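Long-range contact in DotU family type IV/VI secretion system protein (Acinetobacter baumannii, PDB 6Y4R), which is the TssL component of the bacterial type VI secretion system, probably part of its membrane complex as in other TssL proteins, here as the cytoplasmic domain: residues A[56-67]-A[89-100]. Sequence-based numbering, arbitrary orientation.
Sequences HDAKYAFCALID and PLQLSLFGSQLA
The Y60 ring carries the amide of Q91 on one face: NE2 sits over the ring centre, 3.4 Å above its plane, with the amide standing almost upright on it, planes 85° apart. At its edge Y60 meets F95, giving an edge-to-face pair with centroids 4.9 Å apart: Y60 CD2 lies over the middle of one F95 face. The edge of F95 meets CB of C63 and CG of K59, and F95 also turns an edge toward the H56 ring in an offset T-shaped contact, completing an aromatic cluster. Knobs-into-holes packing extends the contact: F95 fits among H56, K59, Y60 and C63, and C63 among L90, Q91, L94 and F95. At the far end, the D67 carboxylate accepts from the first backbone N-H groups of helix 90-95, just after the N-cap residue P89: OD1 from L90 N (3.1 Å) through its syn lone pair, and OD2 from Q91 N (2.8 Å). With CG beside its own backbone N (chi1 -78°), the carboxylate reaches both amides, and W85 NE1 also donates to OD1. Segment 56-67 of helix 52-71 runs roughly antiparallel to helix 90-95 (149°) in this all-helical fold; helix 27-47 borders C63 and L90, helix 100-114 packs on Y60, and helices 9-19 and 119-130 flank helix 52-71.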
ATOM      1  N   HIS A  56      10.038  -0.549  -6.413  1.00 44.30           N
ATOM      2  CA  HIS A  56      10.260  -1.127  -5.085  1.00 41.18           C
ATOM      3  C   HIS A  56       9.362  -0.456  -4.051  1.00 39.17           C
ATOM      4  O   HIS A  56       8.752  -1.129  -3.212  1.00 35.55           O
ATOM      5  CB  HIS A  56      11.744  -0.966  -4.708  1.00 42.52           C
ATOM      6  CG  HIS A  56      12.116  -1.423  -3.333  1.00 38.68           C
ATOM      7  ND1 HIS A  56      12.537  -2.704  -3.057  1.00 35.21           N
ATOM      8  CD2 HIS A  56      12.122  -0.767  -2.145  1.00 37.60           C
ATOM      9  CE1 HIS A  56      12.810  -2.814  -1.763  1.00 32.18           C
ATOM     10  NE2 HIS A  56      12.553  -1.655  -1.181  1.00 34.92           N
ATOM     11  N   ASP A  57       9.263   0.880  -4.093  1.00 42.28           N
ATOM     12  CA  ASP A  57       8.518   1.582  -3.051  1.00 37.71           C
ATOM     13  C   ASP A  57       7.016   1.537  -3.265  1.00 34.24           C
ATOM     14  O   ASP A  57       6.275   1.567  -2.282  1.00 34.41           O
ATOM     15  CB  ASP A  57       8.973   3.037  -2.926  1.00 35.25           C
ATOM     16  CG  ASP A  57      10.393   3.165  -2.390  1.00 37.27           C
ATOM     17  OD1 ASP A  57      11.059   4.198  -2.649  1.00 39.69           O
ATOM     18  OD2 ASP A  57      10.846   2.213  -1.711  1.00 28.21           O
ATOM     19  N   ALA A  58       6.546   1.451  -4.515  1.00 36.83           N
ATOM     20  CA  ALA A  58       5.116   1.268  -4.748  1.00 24.00           C
ATOM     21  C   ALA A  58       4.658  -0.101  -4.257  1.00 23.55           C
ATOM     22  O   ALA A  58       3.656  -0.222  -3.542  1.00 29.81           O
ATOM     23  CB  ALA A  58       4.800   1.446  -6.232  1.00 24.83           C
ATOM     24  N   LYS A  59       5.403  -1.145  -4.595  1.00 24.05           N
ATOM     25  CA  LYS A  59       5.075  -2.460  -4.068  1.00 31.43           C
ATOM     26  C   LYS A  59       5.183  -2.511  -2.542  1.00 34.04           C
ATOM     27  O   LYS A  59       4.383  -3.187  -1.884  1.00 30.50           O
ATOM     28  CB  LYS A  59       5.968  -3.513  -4.724  1.00 24.64           C
ATOM     29  CG  LYS A  59       6.049  -4.801  -3.953  1.00 30.36           C
ATOM     30  CD  LYS A  59       6.238  -5.984  -4.871  1.00 32.94           C
ATOM     31  CE  LYS A  59       7.691  -6.254  -5.167  1.00 36.42           C
ATOM     32  NZ  LYS A  59       7.769  -7.086  -6.404  1.00 42.79           N
ATOM     33  N   TYR A  60       6.164  -1.809  -1.956  1.00 34.12           N
ATOM     34  CA  TYR A  60       6.314  -1.816  -0.499  1.00 26.41           C
ATOM     35  C   TYR A  60       5.092  -1.199   0.180  1.00 30.18           C
ATOM     36  O   TYR A  60       4.580  -1.734   1.172  1.00 21.83           O
ATOM     37  CB  TYR A  60       7.594  -1.065  -0.098  1.00 23.31           C
ATOM     38  CG  TYR A  60       7.812  -0.982   1.406  1.00 23.24           C
ATOM     39  CD1 TYR A  60       7.182   0.002   2.174  1.00 22.94           C
ATOM     40  CD2 TYR A  60       8.630  -1.895   2.056  1.00 23.71           C
ATOM     41  CE1 TYR A  60       7.354   0.061   3.546  1.00 23.15           C
ATOM     42  CE2 TYR A  60       8.821  -1.842   3.426  1.00 28.63           C
ATOM     43  CZ  TYR A  60       8.186  -0.865   4.170  1.00 33.31           C
ATOM     44  OH  TYR A  60       8.385  -0.823   5.538  1.00 33.02           O
ATOM     45  N   ALA A  61       4.629  -0.059  -0.341  1.00 30.70           N
ATOM     46  CA  ALA A  61       3.466   0.625   0.208  1.00 23.74           C
ATOM     47  C   ALA A  61       2.220  -0.229   0.072  1.00 25.66           C
ATOM     48  O   ALA A  61       1.380  -0.261   0.980  1.00 31.49           O
ATOM     49  CB  ALA A  61       3.263   1.970  -0.500  1.00 29.90           C
ATOM     50  N   PHE A  62       2.059  -0.901  -1.069  1.00 22.67           N
ATOM     51  CA  PHE A  62       0.870  -1.726  -1.258  1.00 21.41           C
ATOM     52  C   PHE A  62       0.871  -2.912  -0.300  1.00 30.03           C
ATOM     53  O   PHE A  62      -0.185  -3.322   0.187  1.00 35.83           O
ATOM     54  CB  PHE A  62       0.782  -2.203  -2.705  1.00 21.92           C
ATOM     55  CG  PHE A  62      -0.335  -3.176  -2.962  1.00 26.33           C
ATOM     56  CD1 PHE A  62      -1.526  -2.735  -3.510  1.00 28.63           C
ATOM     57  CD2 PHE A  62      -0.195  -4.535  -2.678  1.00 26.73           C
ATOM     58  CE1 PHE A  62      -2.570  -3.628  -3.760  1.00 32.73           C
ATOM     59  CE2 PHE A  62      -1.241  -5.435  -2.919  1.00 23.83           C
ATOM     60  CZ  PHE A  62      -2.420  -4.980  -3.462  1.00 27.49           C
ATOM     61  N   CYS A  63       2.042  -3.499  -0.047  1.00 31.93           N
ATOM     62  CA  CYS A  63       2.123  -4.617   0.886  1.00 27.01           C
ATOM     63  C   CYS A  63       1.896  -4.162   2.326  1.00 28.72           C
ATOM     64  O   CYS A  63       1.202  -4.838   3.097  1.00 25.39           O
ATOM     65  CB  CYS A  63       3.466  -5.325   0.730  1.00 32.25           C
ATOM     66  SG  CYS A  63       3.617  -6.209  -0.865  1.00 34.53           S
ATOM     67  N   ALA A  64       2.463  -3.020   2.715  1.00 34.44           N
ATOM     68  CA  ALA A  64       2.153  -2.485   4.037  1.00 31.75           C
ATOM     69  C   ALA A  64       0.650  -2.237   4.186  1.00 29.13           C
ATOM     70  O   ALA A  64       0.082  -2.463   5.261  1.00 36.52           O
ATOM     71  CB  ALA A  64       2.961  -1.211   4.297  1.00 22.32           C
ATOM     72  N   LEU A  65      -0.010  -1.804   3.109  1.00 20.87           N
ATOM     73  CA  LEU A  65      -1.423  -1.422   3.150  1.00 24.09           C
ATOM     74  C   LEU A  65      -2.352  -2.632   3.177  1.00 32.14           C
ATOM     75  O   LEU A  65      -3.343  -2.641   3.917  1.00 35.18           O
ATOM     76  CB  LEU A  65      -1.745  -0.514   1.962  1.00 20.99           C
ATOM     77  CG  LEU A  65      -3.181  -0.301   1.505  1.00 21.18           C
ATOM     78  CD1 LEU A  65      -3.951   0.548   2.490  1.00 21.54           C
ATOM     79  CD2 LEU A  65      -3.162   0.356   0.148  1.00 21.43           C
ATOM     80  N   ILE A  66      -2.090  -3.631   2.325  1.00 34.49           N
ATOM     81  CA  ILE A  66      -2.892  -4.857   2.327  1.00 28.32           C
ATOM     82  C   ILE A  66      -2.725  -5.609   3.643  1.00 26.40           C
ATOM     83  O   ILE A  66      -3.690  -6.182   4.163  1.00 28.03           O
ATOM     84  CB  ILE A  66      -2.529  -5.746   1.119  1.00 29.50           C
ATOM     85  CG1 ILE A  66      -3.434  -6.976   1.048  1.00 29.55           C
ATOM     86  CG2 ILE A  66      -1.063  -6.182   1.167  1.00 32.52           C
ATOM     87  CD1 ILE A  66      -4.878  -6.652   0.965  1.00 37.41           C
ATOM     88  N   ASP A  67      -1.522  -5.575   4.234  1.00 20.69           N
ATOM     89  CA  ASP A  67      -1.330  -6.296   5.487  1.00 20.93           C
ATOM     90  C   ASP A  67      -2.178  -5.700   6.604  1.00 32.08           C
ATOM     91  O   ASP A  67      -2.848  -6.437   7.340  1.00 32.83           O
ATOM     92  CB  ASP A  67       0.141  -6.286   5.933  1.00 21.20           C
ATOM     93  CG  ASP A  67       1.042  -7.279   5.171  1.00 28.14           C
ATOM     94  OD1 ASP A  67       0.545  -8.121   4.389  1.00 26.50           O
ATOM     95  OD2 ASP A  67       2.262  -7.301   5.468  1.00 30.64           O
ATOM     96  N   PRO A  89       2.854 -12.448   6.861  1.00 23.28           N
ATOM     97  CA  PRO A  89       2.403 -11.220   6.204  1.00 31.46           C
ATOM     98  C   PRO A  89       3.387 -10.817   5.124  1.00 34.96           C
ATOM     99  O   PRO A  89       4.576 -11.137   5.185  1.00 42.34           O
ATOM    100  CB  PRO A  89       2.322 -10.194   7.340  1.00 22.63           C
ATOM    101  CG  PRO A  89       2.503 -10.982   8.616  1.00 23.35           C
ATOM    102  CD  PRO A  89       3.126 -12.293   8.291  1.00 23.80           C
ATOM    103  N   LEU A  90       2.868 -10.134   4.100  1.00 30.75           N
ATOM    104  CA  LEU A  90       3.677  -9.861   2.906  1.00 27.69           C
ATOM    105  C   LEU A  90       4.811  -8.878   3.192  1.00 34.04           C
ATOM    106  O   LEU A  90       5.833  -8.875   2.486  1.00 28.74           O
ATOM    107  CB  LEU A  90       2.807  -9.315   1.784  1.00 27.47           C
ATOM    108  CG  LEU A  90       1.781 -10.303   1.251  1.00 26.64           C
ATOM    109  CD1 LEU A  90       0.973  -9.720   0.068  1.00 26.30           C
ATOM    110  CD2 LEU A  90       2.472 -11.601   0.880  1.00 22.84           C
ATOM    111  N   GLN A  91       4.651  -8.034   4.212  1.00 38.28           N
ATOM    112  CA  GLN A  91       5.760  -7.191   4.628  1.00 32.51           C
ATOM    113  C   GLN A  91       6.921  -8.034   5.102  1.00 41.32           C
ATOM    114  O   GLN A  91       8.080  -7.740   4.786  1.00 46.75           O
ATOM    115  CB  GLN A  91       5.328  -6.237   5.738  1.00 28.91           C
ATOM    116  CG  GLN A  91       4.792  -4.896   5.261  1.00 29.44           C
ATOM    117  CD  GLN A  91       5.921  -3.979   4.758  1.00 37.61           C
ATOM    118  OE1 GLN A  91       6.966  -3.832   5.403  1.00 42.37           O
ATOM    119  NE2 GLN A  91       5.703  -3.358   3.607  1.00 39.68           N
ATOM    120  N   LEU A  92       6.621  -9.139   5.784  1.00 46.94           N
ATOM    121  CA  LEU A  92       7.663  -9.986   6.349  1.00 38.44           C
ATOM    122  C   LEU A  92       8.173 -10.968   5.307  1.00 33.47           C
ATOM    123  O   LEU A  92       9.382 -11.224   5.219  1.00 26.48           O
ATOM    124  CB  LEU A  92       7.090 -10.735   7.555  1.00 25.20           C
ATOM    125  CG  LEU A  92       7.943 -11.746   8.310  1.00 28.19           C
ATOM    126  CD1 LEU A  92       8.964 -11.008   9.152  1.00 27.60           C
ATOM    127  CD2 LEU A  92       7.108 -12.651   9.177  1.00 26.49           C
ATOM    128  N   SER A  93       7.268 -11.441   4.448  1.00 27.24           N
ATOM    129  CA  SER A  93       7.642 -12.396   3.411  1.00 30.96           C
ATOM    130  C   SER A  93       8.470 -11.732   2.315  1.00 36.32           C
ATOM    131  O   SER A  93       9.532 -12.248   1.939  1.00 43.49           O
ATOM    132  CB  SER A  93       6.378 -13.080   2.859  1.00 25.09           C
ATOM    133  OG  SER A  93       6.627 -13.888   1.718  1.00 25.84           O
ATOM    134  N   LEU A  94       8.052 -10.555   1.847  1.00 34.61           N
ATOM    135  CA  LEU A  94       8.724  -9.928   0.710  1.00 38.35           C
ATOM    136  C   LEU A  94       9.815  -8.938   1.105  1.00 41.08           C
ATOM    137  O   LEU A  94      10.736  -8.698   0.315  1.00 26.94           O
ATOM    138  CB  LEU A  94       7.713  -9.182  -0.170  1.00 31.47           C
ATOM    139  CG  LEU A  94       6.583  -9.979  -0.814  1.00 24.80           C
ATOM    140  CD1 LEU A  94       5.798  -9.118  -1.810  1.00 24.45           C
ATOM    141  CD2 LEU A  94       7.150 -11.211  -1.511  1.00 25.98           C
ATOM    142  N   PHE A  95       9.755  -8.363   2.299  1.00 25.68           N
ATOM    143  CA  PHE A  95      10.762  -7.399   2.702  1.00 31.56           C
ATOM    144  C   PHE A  95      11.441  -7.768   4.005  1.00 30.39           C
ATOM    145  O   PHE A  95      12.283  -7.003   4.469  1.00 32.41           O
ATOM    146  CB  PHE A  95      10.134  -5.998   2.822  1.00 30.62           C
ATOM    147  CG  PHE A  95       9.415  -5.552   1.580  1.00 27.68           C
ATOM    148  CD1 PHE A  95       8.052  -5.691   1.479  1.00 24.93           C
ATOM    149  CD2 PHE A  95      10.116  -5.013   0.507  1.00 31.53           C
ATOM    150  CE1 PHE A  95       7.375  -5.308   0.325  1.00 23.57           C
ATOM    151  CE2 PHE A  95       9.460  -4.615  -0.643  1.00 32.35           C
ATOM    152  CZ  PHE A  95       8.081  -4.772  -0.736  1.00 31.76           C
ATOM    153  N   GLY A  96      11.102  -8.904   4.611  1.00 32.83           N
ATOM    154  CA  GLY A  96      11.680  -9.260   5.897  1.00 32.60           C
ATOM    155  C   GLY A  96      11.446  -8.222   6.975  1.00 28.94           C
ATOM    156  O   GLY A  96      12.193  -8.180   7.952  1.00 30.52           O
ATOM    157  N   SER A  97      10.392  -7.419   6.854  1.00 30.03           N
ATOM    158  CA  SER A  97      10.220  -6.252   7.705  1.00 37.67           C
ATOM    159  C   SER A  97       8.923  -6.352   8.501  1.00 34.25           C
ATOM    160  O   SER A  97       7.938  -6.967   8.071  1.00 33.92           O
ATOM    161  CB  SER A  97      10.254  -4.949   6.866  1.00 45.10           C
ATOM    162  OG  SER A  97      10.257  -3.782   7.680  1.00 51.82           O
ATOM    163  N   GLN A  98       8.976  -5.809   9.716  1.00 34.33           N
ATOM    164  CA  GLN A  98       7.801  -5.567  10.537  1.00 30.18           C
ATOM    165  C   GLN A  98       7.721  -4.112  10.974  1.00 29.87           C
ATOM    166  O   GLN A  98       7.004  -3.797  11.930  1.00 36.71           O
ATOM    167  CB  GLN A  98       7.797  -6.470  11.772  1.00 32.39           C
ATOM    168  CG  GLN A  98       8.212  -7.900  11.577  1.00 36.59           C
ATOM    169  CD  GLN A  98       8.071  -8.691  12.870  1.00 51.23           C
ATOM    170  OE1 GLN A  98       7.021  -8.642  13.520  1.00 57.39           O
ATOM    171  NE2 GLN A  98       9.148  -9.364  13.275  1.00 59.91           N
ATOM    172  N   LEU A  99       8.453  -3.219  10.302  1.00 29.71           N
ATOM    173  CA  LEU A  99       8.571  -1.824  10.706  1.00 31.35           C
ATOM    174  C   LEU A  99       7.798  -0.902   9.777  1.00 31.17           C
ATOM    175  O   LEU A  99       8.046   0.308   9.760  1.00 33.88           O
ATOM    176  CB  LEU A  99      10.041  -1.401  10.760  1.00 30.91           C
ATOM    177  CG  LEU A  99      11.025  -2.130  11.678  1.00 29.24           C
ATOM    178  CD1 LEU A  99      12.411  -1.573  11.449  1.00 30.15           C
ATOM    179  CD2 LEU A  99      10.636  -2.049  13.143  1.00 30.27           C
ATOM    180  N   ALA A 100       6.889  -1.466   8.979  1.00 35.80           N
ATOM    181  CA  ALA A 100       6.167  -0.693   7.975  1.00 34.27           C
ATOM    182  C   ALA A 100       5.360   0.453   8.584  1.00 35.57           C
ATOM    183  O   ALA A 100       5.217   1.508   7.955  1.00 39.87           O
ATOM    184  CB  ALA A 100       5.255  -1.632   7.188  1.00 34.45           C
TER